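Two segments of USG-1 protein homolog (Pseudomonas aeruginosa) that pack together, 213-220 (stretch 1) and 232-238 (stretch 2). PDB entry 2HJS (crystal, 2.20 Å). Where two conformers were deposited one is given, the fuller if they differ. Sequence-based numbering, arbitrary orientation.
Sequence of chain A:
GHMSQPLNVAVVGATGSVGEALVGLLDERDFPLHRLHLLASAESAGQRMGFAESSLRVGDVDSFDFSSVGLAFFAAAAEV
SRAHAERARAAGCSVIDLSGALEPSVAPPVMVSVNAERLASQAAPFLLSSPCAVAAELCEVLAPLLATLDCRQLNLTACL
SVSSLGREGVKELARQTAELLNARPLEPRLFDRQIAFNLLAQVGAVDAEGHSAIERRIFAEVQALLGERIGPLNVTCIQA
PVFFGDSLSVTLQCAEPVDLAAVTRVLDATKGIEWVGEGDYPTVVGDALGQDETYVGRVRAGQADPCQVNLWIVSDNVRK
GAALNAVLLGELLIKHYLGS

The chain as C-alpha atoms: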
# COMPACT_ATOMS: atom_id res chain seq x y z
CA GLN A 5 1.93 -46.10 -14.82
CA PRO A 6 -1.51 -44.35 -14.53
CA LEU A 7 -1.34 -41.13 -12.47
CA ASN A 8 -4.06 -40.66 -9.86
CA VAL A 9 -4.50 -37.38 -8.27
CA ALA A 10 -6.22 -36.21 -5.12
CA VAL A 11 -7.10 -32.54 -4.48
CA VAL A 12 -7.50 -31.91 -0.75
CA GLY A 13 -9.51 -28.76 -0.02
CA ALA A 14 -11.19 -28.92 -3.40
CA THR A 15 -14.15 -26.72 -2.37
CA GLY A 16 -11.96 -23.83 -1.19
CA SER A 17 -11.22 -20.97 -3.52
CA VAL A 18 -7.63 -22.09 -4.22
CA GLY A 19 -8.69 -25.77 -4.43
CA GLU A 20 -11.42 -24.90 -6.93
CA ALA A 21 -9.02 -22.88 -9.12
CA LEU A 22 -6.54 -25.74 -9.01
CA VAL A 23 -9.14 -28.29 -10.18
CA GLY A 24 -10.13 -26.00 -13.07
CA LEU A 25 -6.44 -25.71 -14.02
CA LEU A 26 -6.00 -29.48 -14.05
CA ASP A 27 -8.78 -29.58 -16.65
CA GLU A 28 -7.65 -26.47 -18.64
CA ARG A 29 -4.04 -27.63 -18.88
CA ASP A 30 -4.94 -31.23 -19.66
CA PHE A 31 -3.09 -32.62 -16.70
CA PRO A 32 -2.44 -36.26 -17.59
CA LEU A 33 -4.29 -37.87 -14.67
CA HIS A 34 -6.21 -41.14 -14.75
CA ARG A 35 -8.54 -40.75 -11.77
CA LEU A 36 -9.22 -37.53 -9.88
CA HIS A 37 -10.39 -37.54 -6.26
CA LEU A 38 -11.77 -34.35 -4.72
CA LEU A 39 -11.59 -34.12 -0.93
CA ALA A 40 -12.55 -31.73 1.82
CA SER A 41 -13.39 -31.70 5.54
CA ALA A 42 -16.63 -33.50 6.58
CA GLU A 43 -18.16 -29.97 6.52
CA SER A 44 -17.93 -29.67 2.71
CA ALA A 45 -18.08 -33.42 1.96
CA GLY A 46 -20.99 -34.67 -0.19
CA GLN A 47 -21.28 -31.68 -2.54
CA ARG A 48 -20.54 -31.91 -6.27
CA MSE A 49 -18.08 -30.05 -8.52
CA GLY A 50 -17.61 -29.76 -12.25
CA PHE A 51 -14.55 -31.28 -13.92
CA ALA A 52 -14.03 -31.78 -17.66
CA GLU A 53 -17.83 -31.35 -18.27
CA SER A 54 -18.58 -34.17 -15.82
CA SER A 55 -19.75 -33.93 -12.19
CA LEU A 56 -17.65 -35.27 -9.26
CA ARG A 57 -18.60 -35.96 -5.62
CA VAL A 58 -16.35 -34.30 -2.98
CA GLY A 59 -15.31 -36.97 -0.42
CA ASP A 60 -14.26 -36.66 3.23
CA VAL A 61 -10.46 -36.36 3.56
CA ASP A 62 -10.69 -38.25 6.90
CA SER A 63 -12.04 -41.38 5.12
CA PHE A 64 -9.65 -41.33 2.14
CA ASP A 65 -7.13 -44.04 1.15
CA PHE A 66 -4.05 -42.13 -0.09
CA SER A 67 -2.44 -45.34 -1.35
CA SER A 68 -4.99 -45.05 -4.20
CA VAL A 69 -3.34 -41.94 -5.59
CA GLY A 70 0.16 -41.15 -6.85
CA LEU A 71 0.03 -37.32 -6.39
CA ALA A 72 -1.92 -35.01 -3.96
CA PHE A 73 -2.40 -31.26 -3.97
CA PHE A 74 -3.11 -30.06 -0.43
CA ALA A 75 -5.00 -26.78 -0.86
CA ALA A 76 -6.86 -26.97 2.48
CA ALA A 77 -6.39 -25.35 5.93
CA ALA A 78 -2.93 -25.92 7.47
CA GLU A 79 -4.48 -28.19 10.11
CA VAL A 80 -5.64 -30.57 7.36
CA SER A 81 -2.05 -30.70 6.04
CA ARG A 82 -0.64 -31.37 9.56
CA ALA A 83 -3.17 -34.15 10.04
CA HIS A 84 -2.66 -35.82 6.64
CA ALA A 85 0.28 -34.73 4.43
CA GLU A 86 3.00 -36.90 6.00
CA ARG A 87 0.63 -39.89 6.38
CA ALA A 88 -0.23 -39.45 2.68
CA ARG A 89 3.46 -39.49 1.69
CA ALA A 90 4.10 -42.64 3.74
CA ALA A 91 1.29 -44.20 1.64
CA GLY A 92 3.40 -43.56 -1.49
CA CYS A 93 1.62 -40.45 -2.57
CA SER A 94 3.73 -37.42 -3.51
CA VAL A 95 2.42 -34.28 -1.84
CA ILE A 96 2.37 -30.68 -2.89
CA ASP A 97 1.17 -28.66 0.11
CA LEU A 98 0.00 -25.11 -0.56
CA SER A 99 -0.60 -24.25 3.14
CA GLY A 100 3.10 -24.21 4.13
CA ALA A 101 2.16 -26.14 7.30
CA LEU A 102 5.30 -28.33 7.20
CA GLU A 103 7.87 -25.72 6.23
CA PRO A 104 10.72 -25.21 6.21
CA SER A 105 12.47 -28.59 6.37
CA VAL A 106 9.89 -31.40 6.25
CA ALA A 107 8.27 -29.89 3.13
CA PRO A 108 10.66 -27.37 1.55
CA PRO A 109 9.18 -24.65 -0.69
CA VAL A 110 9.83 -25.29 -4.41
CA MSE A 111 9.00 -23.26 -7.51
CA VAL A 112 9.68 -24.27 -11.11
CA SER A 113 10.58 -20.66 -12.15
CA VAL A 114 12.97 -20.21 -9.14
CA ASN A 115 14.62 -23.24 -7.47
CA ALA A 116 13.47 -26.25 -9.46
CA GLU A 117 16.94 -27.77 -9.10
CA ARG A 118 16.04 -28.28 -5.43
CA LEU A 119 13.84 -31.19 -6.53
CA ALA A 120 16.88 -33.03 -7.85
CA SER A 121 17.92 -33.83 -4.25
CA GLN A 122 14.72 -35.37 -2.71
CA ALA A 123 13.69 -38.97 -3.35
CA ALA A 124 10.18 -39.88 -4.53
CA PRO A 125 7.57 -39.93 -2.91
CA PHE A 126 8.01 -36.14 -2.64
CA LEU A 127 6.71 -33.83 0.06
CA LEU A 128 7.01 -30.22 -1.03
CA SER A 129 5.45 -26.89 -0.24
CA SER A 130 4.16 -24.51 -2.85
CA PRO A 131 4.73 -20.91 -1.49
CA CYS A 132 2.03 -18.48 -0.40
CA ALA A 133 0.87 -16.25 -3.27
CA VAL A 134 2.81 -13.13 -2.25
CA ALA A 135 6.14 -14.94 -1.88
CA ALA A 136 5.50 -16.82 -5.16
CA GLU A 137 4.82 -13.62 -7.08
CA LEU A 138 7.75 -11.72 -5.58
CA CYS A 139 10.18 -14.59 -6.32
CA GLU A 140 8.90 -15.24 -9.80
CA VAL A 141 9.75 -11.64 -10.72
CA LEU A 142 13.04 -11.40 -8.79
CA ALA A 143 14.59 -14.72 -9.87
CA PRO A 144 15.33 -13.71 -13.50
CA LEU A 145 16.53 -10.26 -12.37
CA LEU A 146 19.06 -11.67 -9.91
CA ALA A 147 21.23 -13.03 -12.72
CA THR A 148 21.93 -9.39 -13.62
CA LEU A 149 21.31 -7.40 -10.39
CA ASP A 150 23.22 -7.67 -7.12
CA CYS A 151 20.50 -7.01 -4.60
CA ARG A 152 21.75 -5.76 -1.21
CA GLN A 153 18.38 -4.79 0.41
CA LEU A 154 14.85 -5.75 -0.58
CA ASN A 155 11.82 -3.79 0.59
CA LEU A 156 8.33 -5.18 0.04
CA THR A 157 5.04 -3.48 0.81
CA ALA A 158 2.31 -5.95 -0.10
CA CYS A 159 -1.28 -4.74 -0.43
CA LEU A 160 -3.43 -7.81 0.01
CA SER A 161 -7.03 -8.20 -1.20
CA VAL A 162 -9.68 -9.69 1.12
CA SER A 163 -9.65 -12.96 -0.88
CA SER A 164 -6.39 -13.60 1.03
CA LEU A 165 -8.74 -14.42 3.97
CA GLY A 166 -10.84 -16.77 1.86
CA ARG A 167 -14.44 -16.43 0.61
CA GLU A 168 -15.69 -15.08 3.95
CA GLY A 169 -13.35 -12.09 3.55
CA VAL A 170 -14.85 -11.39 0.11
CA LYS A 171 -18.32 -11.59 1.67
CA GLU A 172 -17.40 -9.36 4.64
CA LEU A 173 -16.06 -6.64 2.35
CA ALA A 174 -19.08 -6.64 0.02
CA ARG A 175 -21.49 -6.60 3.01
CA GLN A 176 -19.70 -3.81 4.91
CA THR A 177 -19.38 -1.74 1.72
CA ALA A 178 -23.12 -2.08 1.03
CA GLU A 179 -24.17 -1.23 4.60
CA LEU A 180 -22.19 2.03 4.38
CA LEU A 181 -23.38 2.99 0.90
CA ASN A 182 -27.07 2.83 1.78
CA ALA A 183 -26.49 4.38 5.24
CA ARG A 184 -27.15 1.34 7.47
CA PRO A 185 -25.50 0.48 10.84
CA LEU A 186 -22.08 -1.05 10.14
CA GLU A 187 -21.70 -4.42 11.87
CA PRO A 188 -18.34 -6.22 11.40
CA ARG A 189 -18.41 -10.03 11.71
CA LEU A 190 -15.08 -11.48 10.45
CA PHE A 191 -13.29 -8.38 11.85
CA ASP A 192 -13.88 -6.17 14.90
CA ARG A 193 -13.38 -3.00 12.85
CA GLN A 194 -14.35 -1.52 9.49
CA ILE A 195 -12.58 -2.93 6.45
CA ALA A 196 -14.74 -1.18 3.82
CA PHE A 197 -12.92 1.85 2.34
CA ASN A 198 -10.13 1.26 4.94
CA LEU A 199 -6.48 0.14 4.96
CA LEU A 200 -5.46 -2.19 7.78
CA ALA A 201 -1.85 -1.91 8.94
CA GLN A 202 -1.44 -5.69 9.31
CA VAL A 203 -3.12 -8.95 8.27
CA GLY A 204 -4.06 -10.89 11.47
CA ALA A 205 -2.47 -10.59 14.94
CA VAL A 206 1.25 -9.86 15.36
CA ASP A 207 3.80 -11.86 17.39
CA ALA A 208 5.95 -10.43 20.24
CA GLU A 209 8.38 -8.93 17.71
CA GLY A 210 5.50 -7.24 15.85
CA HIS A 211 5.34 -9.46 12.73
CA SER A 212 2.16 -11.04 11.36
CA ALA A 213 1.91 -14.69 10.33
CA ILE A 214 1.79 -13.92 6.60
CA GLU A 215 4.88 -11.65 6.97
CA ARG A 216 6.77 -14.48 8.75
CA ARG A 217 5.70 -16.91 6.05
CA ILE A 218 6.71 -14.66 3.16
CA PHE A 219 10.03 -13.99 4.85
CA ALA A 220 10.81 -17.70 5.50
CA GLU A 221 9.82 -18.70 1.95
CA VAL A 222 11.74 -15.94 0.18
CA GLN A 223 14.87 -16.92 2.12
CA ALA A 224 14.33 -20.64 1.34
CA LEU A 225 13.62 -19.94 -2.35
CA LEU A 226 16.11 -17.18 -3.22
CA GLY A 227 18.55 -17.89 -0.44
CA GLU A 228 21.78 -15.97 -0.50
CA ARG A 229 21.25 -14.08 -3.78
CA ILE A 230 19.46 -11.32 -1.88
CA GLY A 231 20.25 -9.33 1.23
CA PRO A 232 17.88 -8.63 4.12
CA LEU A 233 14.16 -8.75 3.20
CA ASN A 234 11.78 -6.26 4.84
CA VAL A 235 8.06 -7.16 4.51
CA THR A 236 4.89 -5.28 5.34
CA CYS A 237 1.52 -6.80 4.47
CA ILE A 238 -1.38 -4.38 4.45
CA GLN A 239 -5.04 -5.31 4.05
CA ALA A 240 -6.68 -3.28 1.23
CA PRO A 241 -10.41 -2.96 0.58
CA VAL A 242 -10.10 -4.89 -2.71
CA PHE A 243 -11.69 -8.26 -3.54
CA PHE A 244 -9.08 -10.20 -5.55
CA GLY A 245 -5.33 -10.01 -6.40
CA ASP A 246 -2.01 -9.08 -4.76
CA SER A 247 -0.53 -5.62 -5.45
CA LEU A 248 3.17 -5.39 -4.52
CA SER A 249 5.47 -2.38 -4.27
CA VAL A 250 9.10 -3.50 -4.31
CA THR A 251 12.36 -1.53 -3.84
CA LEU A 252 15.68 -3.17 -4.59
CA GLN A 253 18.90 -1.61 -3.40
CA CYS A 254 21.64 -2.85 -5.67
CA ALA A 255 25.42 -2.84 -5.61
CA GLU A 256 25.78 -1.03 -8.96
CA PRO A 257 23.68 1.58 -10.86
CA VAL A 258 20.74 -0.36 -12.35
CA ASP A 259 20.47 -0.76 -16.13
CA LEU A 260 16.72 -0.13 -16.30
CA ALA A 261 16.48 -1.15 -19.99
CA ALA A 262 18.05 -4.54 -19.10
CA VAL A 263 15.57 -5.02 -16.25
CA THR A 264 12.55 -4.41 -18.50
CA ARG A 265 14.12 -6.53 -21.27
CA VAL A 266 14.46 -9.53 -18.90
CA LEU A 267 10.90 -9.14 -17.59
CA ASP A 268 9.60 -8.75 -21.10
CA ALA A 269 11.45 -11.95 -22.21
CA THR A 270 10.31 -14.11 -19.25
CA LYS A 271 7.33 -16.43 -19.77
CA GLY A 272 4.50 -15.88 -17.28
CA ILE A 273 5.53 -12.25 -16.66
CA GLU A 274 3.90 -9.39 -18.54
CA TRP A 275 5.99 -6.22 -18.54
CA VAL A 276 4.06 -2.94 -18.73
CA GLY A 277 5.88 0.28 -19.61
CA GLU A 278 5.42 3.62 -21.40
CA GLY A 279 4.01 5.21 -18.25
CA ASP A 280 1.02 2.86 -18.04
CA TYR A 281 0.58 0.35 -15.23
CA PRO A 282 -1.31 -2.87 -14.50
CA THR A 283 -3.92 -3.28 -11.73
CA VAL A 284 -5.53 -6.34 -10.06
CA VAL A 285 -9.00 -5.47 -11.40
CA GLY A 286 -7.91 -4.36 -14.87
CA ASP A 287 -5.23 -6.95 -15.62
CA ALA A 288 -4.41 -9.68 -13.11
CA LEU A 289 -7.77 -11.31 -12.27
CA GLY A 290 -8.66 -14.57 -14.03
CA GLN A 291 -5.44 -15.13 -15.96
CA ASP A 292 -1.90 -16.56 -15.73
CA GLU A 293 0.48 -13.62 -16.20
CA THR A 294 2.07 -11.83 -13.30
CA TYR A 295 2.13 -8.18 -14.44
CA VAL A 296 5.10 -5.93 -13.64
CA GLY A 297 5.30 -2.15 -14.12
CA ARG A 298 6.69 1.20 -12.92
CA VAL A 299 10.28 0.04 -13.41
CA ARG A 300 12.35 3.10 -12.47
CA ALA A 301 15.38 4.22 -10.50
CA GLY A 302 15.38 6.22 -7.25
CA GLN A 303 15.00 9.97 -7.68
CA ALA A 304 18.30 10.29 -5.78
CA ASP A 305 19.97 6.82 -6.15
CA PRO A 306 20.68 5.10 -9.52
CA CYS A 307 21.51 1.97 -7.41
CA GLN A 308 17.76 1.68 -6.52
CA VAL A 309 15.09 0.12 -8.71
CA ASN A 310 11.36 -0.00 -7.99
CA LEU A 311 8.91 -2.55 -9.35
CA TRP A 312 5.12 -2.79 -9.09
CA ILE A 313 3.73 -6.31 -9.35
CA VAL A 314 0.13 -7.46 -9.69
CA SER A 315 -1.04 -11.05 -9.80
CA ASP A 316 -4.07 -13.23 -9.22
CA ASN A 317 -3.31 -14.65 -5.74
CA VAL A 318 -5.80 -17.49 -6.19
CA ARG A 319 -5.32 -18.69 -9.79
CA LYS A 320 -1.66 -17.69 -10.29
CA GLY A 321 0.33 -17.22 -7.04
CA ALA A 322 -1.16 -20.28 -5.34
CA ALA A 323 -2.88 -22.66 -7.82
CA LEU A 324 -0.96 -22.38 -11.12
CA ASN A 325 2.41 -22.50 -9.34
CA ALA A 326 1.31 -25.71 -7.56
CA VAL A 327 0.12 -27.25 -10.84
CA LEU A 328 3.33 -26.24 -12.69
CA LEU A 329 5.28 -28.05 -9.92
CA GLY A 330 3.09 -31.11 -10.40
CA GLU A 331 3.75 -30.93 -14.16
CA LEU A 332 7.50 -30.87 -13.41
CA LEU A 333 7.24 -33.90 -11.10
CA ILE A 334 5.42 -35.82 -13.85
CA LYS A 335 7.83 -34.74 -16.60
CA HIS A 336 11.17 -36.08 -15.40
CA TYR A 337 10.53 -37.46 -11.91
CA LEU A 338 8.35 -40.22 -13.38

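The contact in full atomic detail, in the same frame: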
# COMPACT_ATOMS: atom_id res chain seq x y z
N ALA A 213 1.66 -13.36 10.83
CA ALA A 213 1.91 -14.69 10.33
C ALA A 213 2.25 -14.71 8.84
O ALA A 213 3.17 -15.43 8.42
CB ALA A 213 0.70 -15.67 10.66
N ILE A 214 1.51 -13.95 8.04
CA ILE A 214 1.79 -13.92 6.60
C ILE A 214 3.17 -13.30 6.31
O ILE A 214 3.88 -13.75 5.43
CB ILE A 214 0.63 -13.25 5.77
CG1 ILE A 214 0.86 -13.42 4.27
CG2 ILE A 214 0.48 -11.77 6.08
CD1 ILE A 214 0.96 -14.85 3.82
N GLU A 215 3.56 -12.30 7.09
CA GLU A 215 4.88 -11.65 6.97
C GLU A 215 6.04 -12.62 7.29
O GLU A 215 7.07 -12.63 6.60
CB GLU A 215 4.93 -10.43 7.88
CG GLU A 215 4.22 -9.24 7.29
CD GLU A 215 3.91 -8.13 8.30
OE1 GLU A 215 4.38 -8.18 9.48
OE2 GLU A 215 3.17 -7.19 7.90
N ARG A 216 5.87 -13.39 8.37
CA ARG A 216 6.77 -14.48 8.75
C ARG A 216 6.88 -15.50 7.64
O ARG A 216 7.99 -15.92 7.27
CB ARG A 216 6.24 -15.17 10.01
CG ARG A 216 7.03 -14.87 11.27
CD ARG A 216 6.18 -14.68 12.52
NE ARG A 216 5.15 -15.70 12.79
CZ ARG A 216 3.96 -15.40 13.31
NH1 ARG A 216 3.65 -14.14 13.61
NH2 ARG A 216 3.08 -16.34 13.54
N ARG A 217 5.74 -15.91 7.11
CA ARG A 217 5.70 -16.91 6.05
C ARG A 217 6.42 -16.44 4.79
O ARG A 217 7.25 -17.16 4.22
CB ARG A 217 4.27 -17.35 5.72
CG ARG A 217 4.26 -18.55 4.80
CD ARG A 217 2.88 -19.00 4.37
NE ARG A 217 2.98 -20.04 3.35
CZ ARG A 217 1.95 -20.65 2.77
NH1 ARG A 217 0.70 -20.32 3.10
NH2 ARG A 217 2.15 -21.56 1.85
N ILE A 218 6.11 -15.22 4.36
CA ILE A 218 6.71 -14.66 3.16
C ILE A 218 8.23 -14.59 3.36
O ILE A 218 9.00 -15.01 2.48
CB ILE A 218 6.15 -13.24 2.86
CG1 ILE A 218 4.72 -13.33 2.34
CG2 ILE A 218 7.03 -12.52 1.85
CD1 ILE A 218 3.93 -12.04 2.53
N PHE A 219 8.63 -14.10 4.52
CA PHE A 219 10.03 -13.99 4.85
C PHE A 219 10.73 -15.36 4.80
O PHE A 219 11.76 -15.47 4.15
CB PHE A 219 10.20 -13.35 6.23
CG PHE A 219 11.64 -13.13 6.65
CD1 PHE A 219 12.30 -11.94 6.33
CD2 PHE A 219 12.32 -14.10 7.35
CE1 PHE A 219 13.62 -11.72 6.71
CE2 PHE A 219 13.66 -13.90 7.74
CZ PHE A 219 14.30 -12.71 7.41
N ALA A 220 10.19 -16.37 5.48
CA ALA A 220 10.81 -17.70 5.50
C ALA A 220 10.91 -18.31 4.11
O ALA A 220 11.91 -18.96 3.78
CB ALA A 220 10.03 -18.65 6.44
N PRO A 232 19.03 -8.64 3.22
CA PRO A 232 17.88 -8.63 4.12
C PRO A 232 16.56 -8.26 3.39
O PRO A 232 16.52 -7.30 2.60
CB PRO A 232 18.23 -7.52 5.11
CG PRO A 232 19.72 -7.42 5.06
CD PRO A 232 20.15 -7.83 3.71
N LEU A 233 15.51 -9.06 3.62
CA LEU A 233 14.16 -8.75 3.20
C LEU A 233 13.40 -7.98 4.29
O LEU A 233 13.41 -8.38 5.44
CB LEU A 233 13.41 -10.04 2.98
CG LEU A 233 12.24 -10.13 2.01
CD1 LEU A 233 11.17 -11.11 2.56
CD2 LEU A 233 11.60 -8.83 1.60
N ASN A 234 12.70 -6.91 3.92
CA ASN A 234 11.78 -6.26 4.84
C ASN A 234 10.37 -6.29 4.26
O ASN A 234 10.16 -5.84 3.13
CB ASN A 234 12.27 -4.83 5.15
CG ASN A 234 11.42 -4.12 6.17
OD1 ASN A 234 10.31 -3.66 5.86
ND2 ASN A 234 11.95 -3.95 7.38
N VAL A 235 9.42 -6.87 5.01
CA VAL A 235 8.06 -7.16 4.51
C VAL A 235 7.00 -6.50 5.36
O VAL A 235 6.98 -6.74 6.56
CB VAL A 235 7.64 -8.64 4.65
CG1 VAL A 235 6.46 -8.95 3.70
CG2 VAL A 235 8.75 -9.56 4.44
N THR A 236 6.10 -5.76 4.73
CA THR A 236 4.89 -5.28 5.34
C THR A 236 3.71 -5.77 4.51
O THR A 236 3.66 -5.53 3.29
CB THR A 236 4.88 -3.75 5.40
OG1 THR A 236 6.09 -3.31 6.04
CG2 THR A 236 3.68 -3.23 6.19
N CYS A 237 2.77 -6.45 5.14
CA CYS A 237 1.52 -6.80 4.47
C CYS A 237 0.36 -5.99 5.02
O CYS A 237 0.04 -6.06 6.21
CB CYS A 237 1.21 -8.30 4.56
SG CYS A 237 2.43 -9.27 3.68
N ILE A 238 -0.28 -5.26 4.13
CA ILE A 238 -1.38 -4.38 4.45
C ILE A 238 -2.64 -5.02 3.88
O ILE A 238 -2.58 -5.69 2.85
CB ILE A 238 -1.12 -3.01 3.79
CG1 ILE A 238 -0.02 -2.28 4.54
CG2 ILE A 238 -2.37 -2.12 3.70
CD1 ILE A 238 0.63 -1.25 3.61
O HOH W 1 0.59 -8.07 8.01
O HOH W 2 7.12 -7.78 9.45

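The contact is a helix laid across a strand. Residues 213-220 are helical, with i to i+4 backbone hydrogen bonds such as Ile 218 N to Ile 214 O at 2.9 Å and Phe 219 N to Glu 215 O at 3.0 Å, while 233-238 form a strand. The two axes approach to 8.1 Å, and their N-to-C directions differ by 143°, so the elements run roughly antiparallel but obliquely. The register reflects this: Glu 215 CA lies 6.0 Å from Val 235 CA, and one helical turn later Phe 219 CA lies 6.9 Å from Leu 233 CA. Together the segments bury 391 Å² against each other.

The polar part of the contact centres on Glu 215. Its CA-to-CB bond points sideways relative to the strand, but chi1 of -79° (m) and chi2 of 164° (t) extend the side chain so that the carboxylate reaches the strand backbone. There Cys 237 N donates a hydrogen bond to Glu 215 OE2, with an N to OE2 distance of 2.9 Å and an N-H...O angle of 178°, which is essentially linear. The acceptor is thus a side chain, and the donor is an amide of the strand's main chain; the bond depends on the position of the backbone at Cys 237 rather than on its thiol.

Two waters extend this arrangement, each donating to one carboxylate oxygen and to one strand carbonyl. Water 1 lies 2.7 Å from Glu 215 OE2 and 2.8 Å from Cys 237 O. Water 2 lies 2.8 Å from Glu 215 OE1 and 3.1 Å from Val 235 O. The carboxylate and the carbonyls are all acceptors and cannot hydrogen-bond to one another directly without a proton between them; each water supplies the two hydrogens needed to join such a pair. Glu 215 therefore addresses the strand through one direct bond and two bridges, all ending on main-chain atoms.

The apolar part follows the alternation of the strand. Leu 233, Val 235 and Cys 237 point their CA-to-CB bonds toward the helix, whereas Asn 234, Thr 236 and Ile 238 point theirs away. From the helix, Ile 218 is directed toward the strand and touches all three inward residues: its CD1 is 3.4 Å from Cys 237 SG, and its CG2 is 4.1 Å from Val 235 CG1 and 4.4 Å from Leu 233 CD1. The sulfur contact is the tightest of these. Ile 214, one turn earlier, adds its CG2 at 3.9 Å from Cys 237 CB. Even the aliphatic part of Glu 215 joins in, with CG 4.0 Å from Cys 237 SG.

Phe 219 serves the Leu 233 end. Its CB-directed bond is sideways, yet chi1 of -177° (t) brings the ring nearer, with CD1 4.0 Å from Leu 233 CB. Leu 233 O sits at the ring edge, near its plane, 3.6 Å from Phe 219 CE1, an approach that keeps the carbonyl off the aromatic face.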